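Local coordinates for N-acetylmuramoyl-L-alanine amidase (Mycobacteroides abscessus, PDB 7AGL), which probably cleaves the amide bond between N-acetylmuramic acid and L-alanine in peptidoglycan, as a zinc-dependent amidase acting on the bacterial cell wall, at residues V28-G31 with T35-C38; P50-T55 with G78-L83; T140-L145 with G159-R164. All blocks are in the same frame, centred on the assembly; numbering follows the deposited sequence.

The three contacts follow one another along the chain without overlapping. Contact 1 closes the two-stranded antiparallel hairpin of strands 27-29 and 35-37, which stands outside the six-stranded mixed sheet. Contact 2 joins the first turn of helix 51-68, which carries the zinc ligand Glu51, to the loop between strand 72-75 and helix 87-96; its centre is about 21 Å from that of contact 1. The centre of contact 3, where helix 132-147 meets the start of edge strand 161-164, is about 25 Å from each of the other two, and contacts 2 and 3 fall on opposite sides of the chain's centre. Contact 2 thus borders the metal site, whereas contact 3 packs helix 132-147 on the edge strand.

Contact 1: V28-G31 with T35-C38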
ATOM      1  N   VAL A  28       7.659  -7.012 -16.925  1.00 25.73           N
ATOM      2  CA  VAL A  28       7.437  -8.208 -16.115  1.00 23.25           C
ATOM      3  C   VAL A  28       5.987  -8.646 -16.290  1.00 24.74           C
ATOM      4  O   VAL A  28       5.114  -7.812 -16.570  1.00 24.73           O
ATOM      5  CB  VAL A  28       7.772  -7.958 -14.635  1.00 22.76           C
ATOM      6  CG1 VAL A  28       9.224  -7.485 -14.487  1.00 27.53           C
ATOM      7  CG2 VAL A  28       6.789  -6.979 -13.986  1.00 25.85           C
ATOM      8  N   PRO A  29       5.683  -9.929 -16.132  1.00 26.29           N
ATOM      9  CA  PRO A  29       4.292 -10.375 -16.287  1.00 24.78           C
ATOM     10  C   PRO A  29       3.402  -9.784 -15.199  1.00 24.77           C
ATOM     11  O   PRO A  29       3.800  -9.684 -14.034  1.00 26.20           O
ATOM     12  CB  PRO A  29       4.394 -11.904 -16.173  1.00 27.03           C
ATOM     13  CG  PRO A  29       5.864 -12.221 -16.468  1.00 29.61           C
ATOM     14  CD  PRO A  29       6.599 -11.048 -15.857  1.00 28.07           C
ATOM     15  N   ASP A  30       2.189  -9.378 -15.585  1.00 23.03           N
ATOM     16  CA  ASP A  30       1.340  -8.608 -14.678  1.00 23.05           C
ATOM     17  C   ASP A  30       0.237  -9.430 -14.007  1.00 26.40           C
ATOM     18  O   ASP A  30      -0.590  -8.860 -13.289  1.00 23.67           O
ATOM     19  CB  ASP A  30       0.741  -7.397 -15.411  1.00 24.47           C
ATOM     20  CG  ASP A  30      -0.328  -7.748 -16.442  1.00 25.57           C
ATOM     21  OD1 ASP A  30      -0.756  -8.921 -16.586  1.00 24.90           O
ATOM     22  OD2 ASP A  30      -0.750  -6.806 -17.143  1.00 30.21           O
ATOM     23  N   GLY A  31       0.208 -10.746 -14.208  1.00 25.39           N
ATOM     24  CA  GLY A  31      -0.801 -11.585 -13.591  1.00 26.55           C
ATOM     25  C   GLY A  31      -2.152 -11.577 -14.266  1.00 30.38           C
ATOM     26  O   GLY A  31      -3.069 -12.276 -13.804  1.00 29.12           O
ATOM     27  N   THR A  35       2.011  -7.437 -19.606  1.00 27.49           N
ATOM     28  CA  THR A  35       3.249  -7.113 -18.910  1.00 26.73           C
ATOM     29  C   THR A  35       3.188  -5.657 -18.475  1.00 25.50           C
ATOM     30  O   THR A  35       2.457  -4.852 -19.058  1.00 30.27           O
ATOM     31  CB  THR A  35       4.504  -7.351 -19.784  1.00 29.83           C
ATOM     32  OG1 THR A  35       4.473  -6.497 -20.937  1.00 31.31           O
ATOM     33  CG2 THR A  35       4.582  -8.799 -20.249  1.00 31.20           C
ATOM     34  N   LYS A  36       3.957  -5.334 -17.434  1.00 24.47           N
ATOM     35  CA  LYS A  36       4.073  -3.972 -16.926  1.00 24.04           C
ATOM     36  C   LYS A  36       5.535  -3.717 -16.598  1.00 26.99           C
ATOM     37  O   LYS A  36       6.313  -4.655 -16.449  1.00 25.49           O
ATOM     38  CB  LYS A  36       3.236  -3.740 -15.650  1.00 21.99           C
ATOM     39  CG  LYS A  36       1.738  -3.809 -15.802  1.00 33.05           C
ATOM     40  CD  LYS A  36       1.097  -3.720 -14.404  1.00 42.93           C
ATOM     41  CE  LYS A  36       1.736  -2.623 -13.552  1.00 48.92           C
ATOM     42  NZ  LYS A  36       1.395  -2.722 -12.084  1.00 50.29           N
ATOM     43  N   SER A  37       5.914  -2.439 -16.503  1.00 27.09           N
ATOM     44  CA  SER A  37       7.283  -2.120 -16.101  1.00 27.05           C
ATOM     45  C   SER A  37       7.612  -2.714 -14.734  1.00 24.44           C
ATOM     46  O   SER A  37       6.787  -2.683 -13.813  1.00 24.31           O
ATOM     47  CB  SER A  37       7.487  -0.603 -16.059  1.00 28.19           C
ATOM     48  OG  SER A  37       7.403  -0.053 -17.362  1.00 32.44           O
ATOM     49  N   CYS A  38       8.864  -3.197 -14.596  1.00 23.72           N
ATOM     50  CA  CYS A  38       9.371  -3.718 -13.320  1.00 21.95           C
ATOM     51  C   CYS A  38       9.092  -2.771 -12.154  1.00 24.24           C
ATOM     52  O   CYS A  38       8.668  -3.202 -11.074  1.00 23.97           O
ATOM     53  CB  CYS A  38      10.885  -3.980 -13.440  1.00 23.61           C
ATOM     54  SG  CYS A  38      11.817  -3.860 -11.859  1.00 26.90           S
TER
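Val28 holds CG1 anti to its carbonyl carbon (chi1 -57°), which carries this methyl over the end of the facing strand to Cys38 CB at 4.0 Å, while CG2 lies 3.4 Å from Lys36 O. Lys36 likewise sets CG beside its own backbone N (chi1 -66°). Its CG packs across Asp30 CB at 3.7 Å, the two side chains running at about a right angle, before a bend at chi3 leads the amine away; that contact is made by methylenes, with no salt bridge between the charged ends.

The strands pair antiparallel. Val28 N donates to Lys36 O at 2.8 Å, and Lys36 N returns a bond to Val28 O at 2.9 Å. Val28 O also receives a CA-H...O contact from Thr35 CA at 3.1 Å. Beyond the pair, Asp30 OD1 accepts from the backbone N of Arg32 and Gly34 in the turn, and a disulfide joins Cys38 to Cys86 ahead of helix 87-96.

Little of the hairpin's hold therefore depends on charge pairing across the strands: reciprocal backbone bonds, a carboxylate gripping the turn and a disulfide at the outgoing end fix its shape.

Contact 2: P50-T55 with G78-L83; sequences PEHTFT and GDDNKL. With ZN (zinc ion), chain B.
His52 and Thr53 both give hydrogen bonds to the carboxylate of Asp80, one to each oxygen. His52 ND1 donates to Asp80 OD1 at 2.7 Å in a nearly straight bond (171° at the hydrogen). The oxygen lies close to the imidazole plane, yet it is met on its syn side somewhat out of the carboxylate plane, with ring and carboxylate turned 52° apart. Thr53 OG1 donates to the syn lone pair of Asp80 OD2, also at 2.7 Å, and Thr53 CG2 rests alongside the same oxygen at 3.5 Å. With CG anti to the backbone N (chi1 -168°), Asp80 reaches out from its loop to the helix, and its side chain crosses those of His52 and Thr53 at about a right angle.

Farther out, Arg77 forms a salt bridge to Asp80 OD1 and a hydrogen bond to His52 O, so a cation sits beside two neighbouring acceptors. Asp79 shapes the loop: its OD1 accepts from Asn81 N, an Asx turn, and from Lys82 N, which extends it to an Asx motif, each at 2.8 Å and from the same face of the carboxylate.

One residue before His52, Glu51 extends in another direction and binds zinc through OE1 at 2.1 Å. His16, His106 and two waters complete the metal's partners, and Glu51 OE2 accepts from Thr43 N. The neutral and cationic donors around Asp80 would be expected to favour its ionised form, the shared carboxylate linking the loop to the helix turn that also carries the zinc ligand Glu51.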
ATOM      1  N   PRO A  50       9.708  12.608  -1.427  1.00 18.94           N
ATOM      2  CA  PRO A  50       9.372  11.580  -2.410  1.00 18.64           C
ATOM      3  C   PRO A  50       8.371  10.585  -1.866  1.00 21.62           C
ATOM      4  O   PRO A  50       8.365  10.255  -0.676  1.00 18.57           O
ATOM      5  CB  PRO A  50      10.720  10.891  -2.681  1.00 18.65           C
ATOM      6  CG  PRO A  50      11.757  11.862  -2.193  1.00 21.28           C
ATOM      7  CD  PRO A  50      11.121  12.516  -1.007  1.00 19.46           C
ATOM      8  N   GLU A  51       7.526  10.090  -2.770  1.00 19.26           N
ATOM      9  CA  GLU A  51       6.633   9.003  -2.395  1.00 18.44           C
ATOM     10  C   GLU A  51       7.393   7.855  -1.747  1.00 20.68           C
ATOM     11  O   GLU A  51       6.959   7.306  -0.728  1.00 18.22           O
ATOM     12  CB  GLU A  51       5.874   8.493  -3.620  1.00 17.94           C
ATOM     13  CG  GLU A  51       4.896   7.403  -3.217  1.00 19.77           C
ATOM     14  CD  GLU A  51       4.155   6.809  -4.385  1.00 20.70           C
ATOM     15  OE1 GLU A  51       3.428   5.840  -4.134  1.00 21.41           O
ATOM     16  OE2 GLU A  51       4.251   7.319  -5.520  1.00 20.03           O
ATOM     17  N   HIS A  52       8.532   7.471  -2.326  1.00 18.29           N
ATOM     18  CA  HIS A  52       9.230   6.303  -1.797  1.00 17.90           C
ATOM     19  C   HIS A  52       9.697   6.515  -0.360  1.00 21.17           C
ATOM     20  O   HIS A  52       9.756   5.558   0.419  1.00 19.14           O
ATOM     21  CB  HIS A  52      10.413   5.914  -2.697  1.00 18.11           C
ATOM     22  CG  HIS A  52      11.503   6.944  -2.805  1.00 20.98           C
ATOM     23  ND1 HIS A  52      12.547   7.036  -1.900  1.00 20.81           N
ATOM     24  CD2 HIS A  52      11.766   7.858  -3.773  1.00 20.60           C
ATOM     25  CE1 HIS A  52      13.389   7.977  -2.299  1.00 22.12           C
ATOM     26  NE2 HIS A  52      12.937   8.497  -3.426  1.00 20.49           N
ATOM     27  N   THR A  53      10.010   7.753   0.019  1.00 18.61           N
ATOM     28  CA  THR A  53      10.409   8.013   1.403  1.00 18.87           C
ATOM     29  C   THR A  53       9.200   8.030   2.332  1.00 19.28           C
ATOM     30  O   THR A  53       9.255   7.499   3.449  1.00 19.92           O
ATOM     31  CB  THR A  53      11.152   9.341   1.469  1.00 20.01           C
ATOM     32  OG1 THR A  53      12.277   9.272   0.578  1.00 20.34           O
ATOM     33  CG2 THR A  53      11.650   9.607   2.882  1.00 19.99           C
ATOM     34  N   PHE A  54       8.089   8.604   1.869  1.00 18.37           N
ATOM     35  CA  PHE A  54       6.871   8.579   2.668  1.00 17.17           C
ATOM     36  C   PHE A  54       6.428   7.149   2.955  1.00 17.70           C
ATOM     37  O   PHE A  54       6.061   6.814   4.094  1.00 18.85           O
ATOM     38  CB  PHE A  54       5.745   9.339   1.952  1.00 18.39           C
ATOM     39  CG  PHE A  54       4.382   9.043   2.528  1.00 19.36           C
ATOM     40  CD1 PHE A  54       3.982   9.622   3.746  1.00 20.31           C
ATOM     41  CD2 PHE A  54       3.501   8.166   1.875  1.00 16.89           C
ATOM     42  CE1 PHE A  54       2.755   9.336   4.294  1.00 23.84           C
ATOM     43  CE2 PHE A  54       2.269   7.874   2.430  1.00 19.80           C
ATOM     44  CZ  PHE A  54       1.882   8.465   3.624  1.00 21.21           C
ATOM     45  N   THR A  55       6.430   6.289   1.929  1.00 17.98           N
ATOM     46  CA  THR A  55       5.917   4.935   2.136  1.00 17.55           C
ATOM     47  C   THR A  55       6.869   4.149   3.034  1.00 19.65           C
ATOM     48  O   THR A  55       6.431   3.414   3.925  1.00 19.64           O
ATOM     49  CB  THR A  55       5.697   4.204   0.794  1.00 17.95           C
ATOM     50  OG1 THR A  55       6.955   4.006   0.122  1.00 18.70           O
ATOM     51  CG2 THR A  55       4.743   4.984  -0.135  1.00 18.40           C
ATOM     52  N   GLY A  78      14.434  -3.206   2.058  1.00 20.02           N
ATOM     53  CA  GLY A  78      15.267  -3.020   3.229  1.00 21.04           C
ATOM     54  C   GLY A  78      15.914  -1.655   3.353  1.00 19.22           C
ATOM     55  O   GLY A  78      16.688  -1.424   4.288  1.00 20.91           O
ATOM     56  N   ASP A  79      15.609  -0.736   2.444  1.00 19.77           N
ATOM     57  CA  ASP A  79      16.220   0.583   2.515  1.00 21.24           C
ATOM     58  C   ASP A  79      15.389   1.568   1.713  1.00 22.32           C
ATOM     59  O   ASP A  79      14.481   1.191   0.966  1.00 19.04           O
ATOM     60  CB  ASP A  79      17.658   0.566   1.998  1.00 23.02           C
ATOM     61  CG  ASP A  79      17.738   0.286   0.507  1.00 23.46           C
ATOM     62  OD1 ASP A  79      17.322   1.165  -0.288  1.00 22.76           O
ATOM     63  OD2 ASP A  79      18.209  -0.815   0.146  1.00 25.14           O
ATOM     64  N   ASP A  80      15.748   2.839   1.849  1.00 19.35           N
ATOM     65  CA  ASP A  80      15.168   3.911   1.050  1.00 18.93           C
ATOM     66  C   ASP A  80      16.240   4.672   0.279  1.00 20.05           C
ATOM     67  O   ASP A  80      16.167   5.901   0.128  1.00 23.09           O
ATOM     68  CB  ASP A  80      14.363   4.865   1.925  1.00 18.97           C
ATOM     69  CG  ASP A  80      13.516   5.821   1.110  1.00 20.24           C
ATOM     70  OD1 ASP A  80      12.856   5.333   0.167  1.00 21.58           O
ATOM     71  OD2 ASP A  80      13.537   7.041   1.409  1.00 22.74           O
ATOM     72  N   ASN A  81      17.243   3.973  -0.248  1.00 19.82           N
ATOM     73  CA  ASN A  81      18.217   4.692  -1.062  1.00 21.03           C
ATOM     74  C   ASN A  81      18.851   3.874  -2.180  1.00 21.37           C
ATOM     75  O   ASN A  81      19.708   4.418  -2.879  1.00 22.82           O
ATOM     76  CB  ASN A  81      19.312   5.302  -0.161  1.00 26.92           C
ATOM     77  CG  ASN A  81      20.182   4.258   0.491  1.00 30.99           C
ATOM     78  OD1 ASN A  81      21.183   3.822  -0.080  1.00 38.17           O
ATOM     79  ND2 ASN A  81      19.825   3.871   1.703  1.00 31.26           N
ATOM     80  N   LYS A  82      18.456   2.615  -2.403  1.00 20.52           N
ATOM     81  CA  LYS A  82      19.004   1.790  -3.477  1.00 21.73           C
ATOM     82  C   LYS A  82      17.867   1.167  -4.279  1.00 20.72           C
ATOM     83  O   LYS A  82      16.691   1.208  -3.883  1.00 20.31           O
ATOM     84  CB  LYS A  82      19.895   0.667  -2.938  1.00 20.77           C
ATOM     85  CG  LYS A  82      21.189   1.136  -2.272  1.00 26.05           C
ATOM     86  CD  LYS A  82      22.073   1.919  -3.226  1.00 30.78           C
ATOM     87  CE  LYS A  82      23.335   2.381  -2.499  1.00 40.42           C
ATOM     88  NZ  LYS A  82      24.287   3.093  -3.383  1.00 45.19           N
ATOM     89  N   LEU A  83      18.239   0.571  -5.418  1.00 21.57           N
ATOM     90  CA  LEU A  83      17.283  -0.219  -6.191  1.00 20.93           C
ATOM     91  C   LEU A  83      16.613  -1.250  -5.285  1.00 24.16           C
ATOM     92  O   LEU A  83      17.279  -1.896  -4.470  1.00 21.37           O
ATOM     93  CB  LEU A  83      18.015  -0.913  -7.349  1.00 22.66           C
ATOM     94  CG  LEU A  83      17.157  -1.510  -8.470  1.00 26.16           C
ATOM     95  CD1 LEU A  83      16.602  -0.409  -9.363  1.00 27.64           C
ATOM     96  CD2 LEU A  83      17.994  -2.481  -9.286  1.00 28.66           C
TER
HETATM   97 ZN    ZN B 301       2.871   4.574  -5.739  0.94 20.42          ZN
HETATM   98  O   HOH W   1       2.275   3.813  -7.763  1.00 24.93           O
HETATM   99  O   HOH W   2       1.077   5.777  -5.967  1.00 21.00           O

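Contact 3: T140-L145 with G159-R164; sequences TMRDSL and GGLYGR
Arg142 reaches from the helix to Gly159 by a single polar bond across the contact. Its NH1 donates to Gly159 O at 3.0 Å with 165° at the hydrogen; the oxygen lies in the guanidinium plane, whereas the donor stands 40° above the carbonyl plane. CG leaves the helix anti to the backbone N (chi1 -178°), and bends at chi2 and chi3 curl the chain around this carbonyl, bringing CG and CD each to 3.3 Å from Gly159 O.

A second polar interaction stays on the helix. Arg142 NE forms a salt bridge with Asp143 OD1 at 2.9 Å, approaching from above the carboxylate plane. With NE and NH1 both engaged, the rotation of the guanidinium is restrained.

Van der Waals packing completes the contact. Leu161 CD1 lies over one face of the guanidinium, 3.5 Å from Arg142 NH1, while Leu161 CD2 touches Arg142 CB at 4.0 Å; the two side chains cross at about a right angle. Gly160, with positive phi, runs close to the aliphatic part of Arg142, its O 3.8 Å from Arg142 CG.

These segments belong to the beta-alpha-beta unit of strand 118-122, helix 132-147 and strand 161-164. Strand 161-164 lies at the edge of the mixed sheet, bonded through its backbone to strand 118-122. Met141 and Leu145 turn the helix's buried side onto Val119 and Val180 of the sheet, and helix 197-215 packs against Thr140, Ser144 and Leu145.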
ATOM      1  N   THR A 140     -13.080  -3.357   5.128  1.00 27.73           N
ATOM      2  CA  THR A 140     -12.702  -3.191   6.530  1.00 27.65           C
ATOM      3  C   THR A 140     -11.638  -2.113   6.690  1.00 25.15           C
ATOM      4  O   THR A 140     -11.739  -1.250   7.577  1.00 27.35           O
ATOM      5  CB  THR A 140     -12.203  -4.524   7.081  1.00 25.00           C
ATOM      6  OG1 THR A 140     -13.309  -5.446   7.143  1.00 30.08           O
ATOM      7  CG2 THR A 140     -11.617  -4.334   8.480  1.00 30.69           C
ATOM      8  N   MET A 141     -10.623  -2.143   5.823  1.00 24.62           N
ATOM      9  CA  MET A 141      -9.589  -1.110   5.815  1.00 22.66           C
ATOM     10  C   MET A 141     -10.182   0.271   5.552  1.00 24.40           C
ATOM     11  O   MET A 141      -9.884   1.235   6.265  1.00 25.93           O
ATOM     12  CB  MET A 141      -8.536  -1.452   4.756  1.00 22.06           C
ATOM     13  CG  MET A 141      -7.386  -0.468   4.693  1.00 22.18           C
ATOM     14  SD  MET A 141      -6.436  -0.311   6.227  1.00 23.79           S
ATOM     15  CE  MET A 141      -5.548  -1.860   6.333  1.00 23.85           C
ATOM     16  N   ARG A 142     -11.032   0.384   4.530  1.00 23.94           N
ATOM     17  CA  ARG A 142     -11.691   1.657   4.260  1.00 25.32           C
ATOM     18  C   ARG A 142     -12.464   2.147   5.485  1.00 24.71           C
ATOM     19  O   ARG A 142     -12.368   3.320   5.873  1.00 26.51           O
ATOM     20  CB  ARG A 142     -12.615   1.509   3.047  1.00 29.16           C
ATOM     21  CG  ARG A 142     -13.349   2.787   2.610  1.00 28.46           C
ATOM     22  CD  ARG A 142     -14.657   3.041   3.364  1.00 32.06           C
ATOM     23  NE  ARG A 142     -15.522   1.860   3.383  1.00 37.83           N
ATOM     24  CZ  ARG A 142     -16.323   1.505   2.385  1.00 36.17           C
ATOM     25  NH1 ARG A 142     -16.376   2.239   1.284  1.00 35.00           N
ATOM     26  NH2 ARG A 142     -17.062   0.408   2.483  1.00 35.26           N
ATOM     27  N   ASP A 143     -13.247   1.257   6.105  1.00 26.05           N
ATOM     28  CA  ASP A 143     -14.019   1.633   7.290  1.00 27.00           C
ATOM     29  C   ASP A 143     -13.125   2.115   8.426  1.00 29.41           C
ATOM     30  O   ASP A 143     -13.445   3.098   9.102  1.00 30.89           O
ATOM     31  CB  ASP A 143     -14.853   0.447   7.768  1.00 30.92           C
ATOM     32  CG  ASP A 143     -16.020   0.143   6.860  1.00 36.85           C
ATOM     33  OD1 ASP A 143     -16.331   0.968   5.981  1.00 34.02           O
ATOM     34  OD2 ASP A 143     -16.626  -0.939   7.027  1.00 39.01           O
ATOM     35  N   SER A 144     -12.016   1.415   8.669  1.00 28.00           N
ATOM     36  CA  SER A 144     -11.123   1.769   9.769  1.00 28.96           C
ATOM     37  C   SER A 144     -10.405   3.089   9.505  1.00 27.18           C
ATOM     38  O   SER A 144     -10.232   3.902  10.423  1.00 29.79           O
ATOM     39  CB  SER A 144     -10.096   0.651   9.994  1.00 29.55           C
ATOM     40  OG  SER A 144     -10.696  -0.532  10.512  1.00 31.78           O
ATOM     41  N   LEU A 145      -9.966   3.310   8.260  1.00 25.43           N
ATOM     42  CA  LEU A 145      -9.309   4.574   7.926  1.00 24.76           C
ATOM     43  C   LEU A 145     -10.262   5.745   8.114  1.00 26.20           C
ATOM     44  O   LEU A 145      -9.892   6.776   8.694  1.00 28.02           O
ATOM     45  CB  LEU A 145      -8.782   4.542   6.488  1.00 23.63           C
ATOM     46  CG  LEU A 145      -7.660   3.541   6.199  1.00 22.22           C
ATOM     47  CD1 LEU A 145      -7.281   3.527   4.712  1.00 24.25           C
ATOM     48  CD2 LEU A 145      -6.421   3.837   7.045  1.00 24.00           C
ATOM     49  N   GLY A 159     -16.141   6.194  -2.470  1.00 25.49           N
ATOM     50  CA  GLY A 159     -16.161   6.109  -1.017  1.00 27.90           C
ATOM     51  C   GLY A 159     -14.895   5.532  -0.418  1.00 25.83           C
ATOM     52  O   GLY A 159     -14.956   4.854   0.615  1.00 27.84           O
ATOM     53  N   GLY A 160     -13.742   5.805  -1.021  1.00 23.12           N
ATOM     54  CA  GLY A 160     -12.493   5.285  -0.503  1.00 23.30           C
ATOM     55  C   GLY A 160     -12.141   3.885  -0.943  1.00 25.80           C
ATOM     56  O   GLY A 160     -11.168   3.315  -0.412  1.00 24.12           O
ATOM     57  N   LEU A 161     -12.878   3.320  -1.907  1.00 24.11           N
ATOM     58  CA  LEU A 161     -12.605   1.996  -2.459  1.00 21.21           C
ATOM     59  C   LEU A 161     -12.338   2.097  -3.953  1.00 21.53           C
ATOM     60  O   LEU A 161     -13.003   2.858  -4.658  1.00 25.52           O
ATOM     61  CB  LEU A 161     -13.798   1.047  -2.238  1.00 26.91           C
ATOM     62  CG  LEU A 161     -13.971   0.482  -0.835  1.00 32.21           C
ATOM     63  CD1 LEU A 161     -15.260  -0.362  -0.740  1.00 30.85           C
ATOM     64  CD2 LEU A 161     -12.764  -0.347  -0.463  1.00 33.86           C
ATOM     65  N   TYR A 162     -11.433   1.268  -4.463  1.00 21.70           N
ATOM     66  CA  TYR A 162     -11.161   1.285  -5.900  1.00 22.21           C
ATOM     67  C   TYR A 162     -10.801  -0.127  -6.332  1.00 24.18           C
ATOM     68  O   TYR A 162      -9.709  -0.602  -6.022  1.00 25.23           O
ATOM     69  CB  TYR A 162     -10.039   2.265  -6.213  1.00 23.00           C
ATOM     70  CG  TYR A 162      -9.903   2.665  -7.666  1.00 26.16           C
ATOM     71  CD1 TYR A 162     -10.920   2.432  -8.584  1.00 38.11           C
ATOM     72  CD2 TYR A 162      -8.754   3.284  -8.116  1.00 26.09           C
ATOM     73  CE1 TYR A 162     -10.779   2.811  -9.919  1.00 44.02           C
ATOM     74  CE2 TYR A 162      -8.601   3.655  -9.441  1.00 28.73           C
ATOM     75  CZ  TYR A 162      -9.613   3.424 -10.332  1.00 39.86           C
ATOM     76  OH  TYR A 162      -9.440   3.812 -11.639  1.00 44.79           O
ATOM     77  N   GLY A 163     -11.717  -0.798  -7.028  1.00 25.49           N
ATOM     78  CA  GLY A 163     -11.432  -2.109  -7.589  1.00 23.82           C
ATOM     79  C   GLY A 163     -10.798  -1.949  -8.953  1.00 26.86           C
ATOM     80  O   GLY A 163     -11.254  -1.144  -9.769  1.00 31.00           O
ATOM     81  N   ARG A 164      -9.738  -2.711  -9.201  1.00 25.87           N
ATOM     82  CA  ARG A 164      -9.042  -2.496 -10.458  1.00 27.70           C
ATOM     83  C   ARG A 164      -8.280  -3.745 -10.860  1.00 26.87           C
ATOM     84  O   ARG A 164      -7.994  -4.618 -10.038  1.00 22.75           O
ATOM     85  CB  ARG A 164      -8.099  -1.309 -10.351  1.00 28.78           C
ATOM     86  CG  ARG A 164      -7.072  -1.489  -9.258  1.00 25.65           C
ATOM     87  CD  ARG A 164      -6.564  -0.131  -8.875  1.00 30.25           C
ATOM     88  NE  ARG A 164      -5.799   0.459  -9.973  1.00 29.18           N
ATOM     89  CZ  ARG A 164      -5.183   1.631  -9.876  1.00 30.46           C
ATOM     90  NH1 ARG A 164      -5.272   2.311  -8.745  1.00 26.69           N
ATOM     91  NH2 ARG A 164      -4.478   2.116 -10.892  1.00 28.28           N
TER